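Local atomic coordinates of long form salivary protein D7L (Phlebotomus duboscqi, PDB entry 6MT7), a protein that binds and sequesters cysteinyl leukotrienes and a thromboxane A2 analogue, blunting host responses and platelet aggregation during sand fly blood feeding. Residues S131-F143 against Q219-Y231. Residues are numbered along the deposited sequence; the frame is centred on the assembly and turned at random.
Sequences SNTKPKGTKISDF and QALKILDNQSPTY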
# COMPACT_ATOMS: atom_id res chain seq x y z
N SER A 131 4.15 13.92 -12.63
CA SER A 131 3.29 13.49 -13.72
C SER A 131 3.63 12.11 -14.26
O SER A 131 2.81 11.55 -15.00
CB SER A 131 3.34 14.51 -14.86
OG SER A 131 4.65 14.58 -15.40
N ASN A 132 4.80 11.54 -13.93
CA ASN A 132 5.11 10.18 -14.37
C ASN A 132 4.52 9.10 -13.45
O ASN A 132 4.85 7.91 -13.63
CB ASN A 132 6.62 9.98 -14.49
CG ASN A 132 7.27 10.96 -15.45
OD1 ASN A 132 6.73 11.24 -16.52
ND2 ASN A 132 8.43 11.49 -15.06
N THR A 133 3.69 9.48 -12.49
CA THR A 133 2.93 8.55 -11.66
C THR A 133 1.46 8.63 -12.05
O THR A 133 0.95 9.73 -12.33
CB THR A 133 3.10 8.90 -10.17
OG1 THR A 133 4.47 8.73 -9.78
CG2 THR A 133 2.23 8.01 -9.28
N LYS A 134 0.79 7.48 -12.06
CA LYS A 134 -0.62 7.39 -12.43
C LYS A 134 -1.45 8.44 -11.68
O LYS A 134 -1.49 8.41 -10.44
CB LYS A 134 -1.17 6.00 -12.15
CG LYS A 134 -2.63 5.85 -12.54
CD LYS A 134 -3.29 4.65 -11.87
CE LYS A 134 -3.76 5.00 -10.47
NZ LYS A 134 -4.93 5.94 -10.52
N PRO A 135 -2.12 9.35 -12.38
CA PRO A 135 -2.92 10.36 -11.68
C PRO A 135 -4.16 9.76 -11.06
O PRO A 135 -4.68 8.73 -11.51
CB PRO A 135 -3.28 11.36 -12.79
CG PRO A 135 -3.17 10.60 -14.05
CD PRO A 135 -2.13 9.53 -13.84
N LYS A 136 -4.62 10.40 -9.99
CA LYS A 136 -5.95 10.13 -9.48
C LYS A 136 -6.98 10.38 -10.58
O LYS A 136 -6.92 11.39 -11.29
CB LYS A 136 -6.26 11.01 -8.28
CG LYS A 136 -5.54 10.59 -7.00
CD LYS A 136 -6.14 11.36 -5.83
CE LYS A 136 -5.43 11.05 -4.54
NZ LYS A 136 -6.07 11.79 -3.42
N GLY A 137 -7.93 9.45 -10.70
CA GLY A 137 -8.98 9.54 -11.69
C GLY A 137 -8.70 8.77 -12.96
O GLY A 137 -9.60 8.64 -13.80
N THR A 138 -7.49 8.25 -13.12
CA THR A 138 -7.06 7.55 -14.32
C THR A 138 -6.89 6.07 -14.01
O THR A 138 -6.32 5.70 -12.98
CB THR A 138 -5.76 8.14 -14.85
OG1 THR A 138 -5.99 9.49 -15.28
CG2 THR A 138 -5.22 7.33 -16.03
N LYS A 139 -7.37 5.22 -14.92
CA LYS A 139 -7.23 3.78 -14.74
C LYS A 139 -5.79 3.34 -15.00
O LYS A 139 -5.07 3.91 -15.81
CB LYS A 139 -8.17 3.02 -15.68
CG LYS A 139 -9.63 3.18 -15.34
CD LYS A 139 -10.46 2.00 -15.84
CE LYS A 139 -10.33 1.82 -17.34
NZ LYS A 139 -11.28 0.79 -17.84
N ILE A 140 -5.39 2.28 -14.29
CA ILE A 140 -4.07 1.68 -14.50
C ILE A 140 -3.88 1.32 -15.96
O ILE A 140 -2.84 1.61 -16.56
CB ILE A 140 -3.90 0.46 -13.58
CG1 ILE A 140 -3.70 0.93 -12.14
CG2 ILE A 140 -2.73 -0.40 -14.06
CD1 ILE A 140 -3.83 -0.16 -11.10
N SER A 141 -4.88 0.68 -16.57
CA SER A 141 -4.71 0.26 -17.97
C SER A 141 -4.46 1.47 -18.87
O SER A 141 -3.57 1.44 -19.72
CB SER A 141 -5.93 -0.51 -18.47
OG SER A 141 -7.15 0.17 -18.24
N ASP A 142 -5.23 2.54 -18.67
CA ASP A 142 -5.08 3.71 -19.54
C ASP A 142 -3.73 4.39 -19.32
O ASP A 142 -3.10 4.84 -20.28
CB ASP A 142 -6.24 4.67 -19.31
CG ASP A 142 -7.56 4.11 -19.81
OD1 ASP A 142 -7.55 3.46 -20.88
OD2 ASP A 142 -8.60 4.29 -19.14
N PHE A 143 -3.26 4.45 -18.07
CA PHE A 143 -1.98 5.09 -17.80
C PHE A 143 -0.83 4.23 -18.31
O PHE A 143 0.12 4.74 -18.92
CB PHE A 143 -1.81 5.34 -16.30
CG PHE A 143 -0.49 5.96 -15.94
CD1 PHE A 143 -0.28 7.32 -16.11
CD2 PHE A 143 0.55 5.18 -15.44
CE1 PHE A 143 0.94 7.91 -15.79
CE2 PHE A 143 1.77 5.76 -15.12
CZ PHE A 143 1.97 7.12 -15.29
N GLN A 219 -10.70 -12.49 -14.00
CA GLN A 219 -11.33 -11.21 -13.70
C GLN A 219 -10.64 -10.43 -12.59
O GLN A 219 -10.92 -9.24 -12.43
CB GLN A 219 -12.81 -11.41 -13.34
CG GLN A 219 -13.62 -12.14 -14.41
CD GLN A 219 -13.23 -11.75 -15.83
OE1 GLN A 219 -12.91 -12.60 -16.66
NE2 GLN A 219 -13.30 -10.45 -16.12
N ALA A 220 -9.73 -11.06 -11.84
CA ALA A 220 -9.16 -10.41 -10.66
C ALA A 220 -8.47 -9.11 -11.04
O ALA A 220 -8.71 -8.07 -10.42
CB ALA A 220 -8.18 -11.36 -9.96
N LEU A 221 -7.62 -9.15 -12.06
CA LEU A 221 -6.91 -7.93 -12.44
C LEU A 221 -7.84 -6.94 -13.13
O LEU A 221 -7.62 -5.73 -13.02
CB LEU A 221 -5.71 -8.27 -13.32
CG LEU A 221 -4.61 -9.12 -12.67
CD1 LEU A 221 -3.45 -9.30 -13.63
CD2 LEU A 221 -4.15 -8.51 -11.35
N LYS A 222 -8.88 -7.43 -13.82
CA LYS A 222 -9.88 -6.51 -14.36
C LYS A 222 -10.55 -5.73 -13.24
O LYS A 222 -10.81 -4.53 -13.38
CB LYS A 222 -10.92 -7.27 -15.18
CG LYS A 222 -10.36 -7.94 -16.43
CD LYS A 222 -11.48 -8.18 -17.45
CE LYS A 222 -10.94 -8.73 -18.76
NZ LYS A 222 -11.20 -10.19 -18.88
N ILE A 223 -10.85 -6.40 -12.12
CA ILE A 223 -11.49 -5.73 -10.99
C ILE A 223 -10.57 -4.67 -10.40
O ILE A 223 -11.00 -3.55 -10.09
CB ILE A 223 -11.94 -6.77 -9.94
CG1 ILE A 223 -13.06 -7.65 -10.51
CG2 ILE A 223 -12.39 -6.08 -8.66
CD1 ILE A 223 -13.43 -8.80 -9.62
N LEU A 224 -9.28 -5.00 -10.22
CA LEU A 224 -8.34 -3.98 -9.76
C LEU A 224 -8.27 -2.80 -10.73
O LEU A 224 -8.19 -1.65 -10.30
CB LEU A 224 -6.94 -4.57 -9.59
CG LEU A 224 -6.69 -5.47 -8.38
CD1 LEU A 224 -5.21 -5.86 -8.33
CD2 LEU A 224 -7.15 -4.80 -7.08
N ASP A 225 -8.28 -3.08 -12.03
CA ASP A 225 -8.23 -1.98 -12.99
C ASP A 225 -9.47 -1.11 -12.89
O ASP A 225 -9.38 0.13 -12.91
CB ASP A 225 -8.04 -2.52 -14.40
CG ASP A 225 -7.71 -1.44 -15.40
OD1 ASP A 225 -6.88 -0.56 -15.08
OD2 ASP A 225 -8.28 -1.46 -16.51
N ASN A 226 -10.64 -1.74 -12.74
CA ASN A 226 -11.90 -1.01 -12.59
C ASN A 226 -11.91 -0.17 -11.32
O ASN A 226 -12.46 0.94 -11.31
CB ASN A 226 -13.05 -2.01 -12.63
CG ASN A 226 -14.38 -1.41 -12.24
OD1 ASN A 226 -14.71 -1.32 -11.05
ND2 ASN A 226 -15.17 -1.02 -13.23
N GLN A 227 -11.28 -0.66 -10.25
CA GLN A 227 -11.16 0.10 -9.01
C GLN A 227 -10.08 1.15 -9.04
O GLN A 227 -10.04 2.00 -8.14
CB GLN A 227 -10.86 -0.84 -7.83
CG GLN A 227 -11.98 -1.79 -7.49
CD GLN A 227 -11.55 -2.81 -6.46
OE1 GLN A 227 -10.36 -2.91 -6.11
NE2 GLN A 227 -12.51 -3.57 -5.96
N SER A 228 -9.20 1.13 -10.04
CA SER A 228 -7.94 1.87 -9.97
C SER A 228 -8.00 3.39 -10.13
O SER A 228 -7.02 4.06 -9.77
CB SER A 228 -6.95 1.31 -10.99
OG SER A 228 -7.29 1.63 -12.34
N PRO A 229 -9.07 4.01 -10.68
CA PRO A 229 -9.03 5.48 -10.77
C PRO A 229 -8.76 6.15 -9.43
O PRO A 229 -7.98 7.11 -9.37
CB PRO A 229 -10.41 5.83 -11.33
CG PRO A 229 -10.75 4.65 -12.17
CD PRO A 229 -10.27 3.48 -11.36
N THR A 230 -9.37 5.66 -8.34
CA THR A 230 -9.02 6.10 -6.99
C THR A 230 -8.60 4.93 -6.10
O THR A 230 -8.65 5.05 -4.87
CB THR A 230 -10.19 6.85 -6.33
OG1 THR A 230 -11.30 5.95 -6.18
CG2 THR A 230 -10.60 8.05 -7.17
N TYR A 231 -8.19 3.82 -6.71
CA TYR A 231 -7.89 2.57 -6.01
C TYR A 231 -9.12 2.08 -5.22
O TYR A 231 -9.06 1.02 -4.58
CB TYR A 231 -6.70 2.72 -5.06
CG TYR A 231 -5.39 3.00 -5.75
CD1 TYR A 231 -4.96 2.21 -6.82
CD2 TYR A 231 -4.57 4.03 -5.33
CE1 TYR A 231 -3.76 2.47 -7.47
CE2 TYR A 231 -3.37 4.30 -5.95
CZ TYR A 231 -2.97 3.51 -7.02
OH TYR A 231 -1.77 3.78 -7.64
O HOH W 1 -5.39 6.33 -7.75
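G137 and P229 meet backbone to backbone, their CA atoms 4.2 Å apart. G137 sits in a type II beta turn, P135 to T138, just before helix 140-144. P229 lies in the C-terminal tail that follows helix 220-227. This turn-to-tail junction belongs to a mainly helical, disulfide-bonded D7 protein of the odorant-binding (PBP/GOBP) family. G137 N donates to P229 O at 2.7 Å, reaching it from above the carbonyl plane.

K139 holds the N-cap position of helix 140-144, and N-H groups of the first turn bond to side chains of 219-231. I140 N gives a nearly straight bond (165°) to S228 OG. S141 N donates to D225 OD1 on the syn side, somewhat out of the carboxylate plane. S141 OG donates to D225 OD2 at 2.6 Å, on its syn lone pair. With CG anti to the backbone N (chi1 -169°), D225 turns its carboxylate to S141, and two bonds fix it there. S228 OG in turn donates to D225 O. The K139 chain crosses D225 at about a right angle. K139 NZ makes a long salt bridge (4.0 Å) to D225 OD2, while its CG packs on P229 CG. I140 CD1 presses on S228 CB and lies at the edge of the Y231 ring.

K134 bends at chi3 and chi4, which brings NZ back among carbonyl oxygens. Four oxygens, S228 O, T138 O, P135 O and a water, share the three protons of NZ. It lies over the face of the Y231 ring in a cation-pi contact. Y231 OH bonds D9 and R166, tying the tail to helix 8-21. K136 probably binds leukotriene C4 and thromboxane A2; the end of its chain leads off from the tail and makes a cation-pi contact with F12. On T138 O, K134 NZ lies in the carbonyl plane, 2.8 Å away.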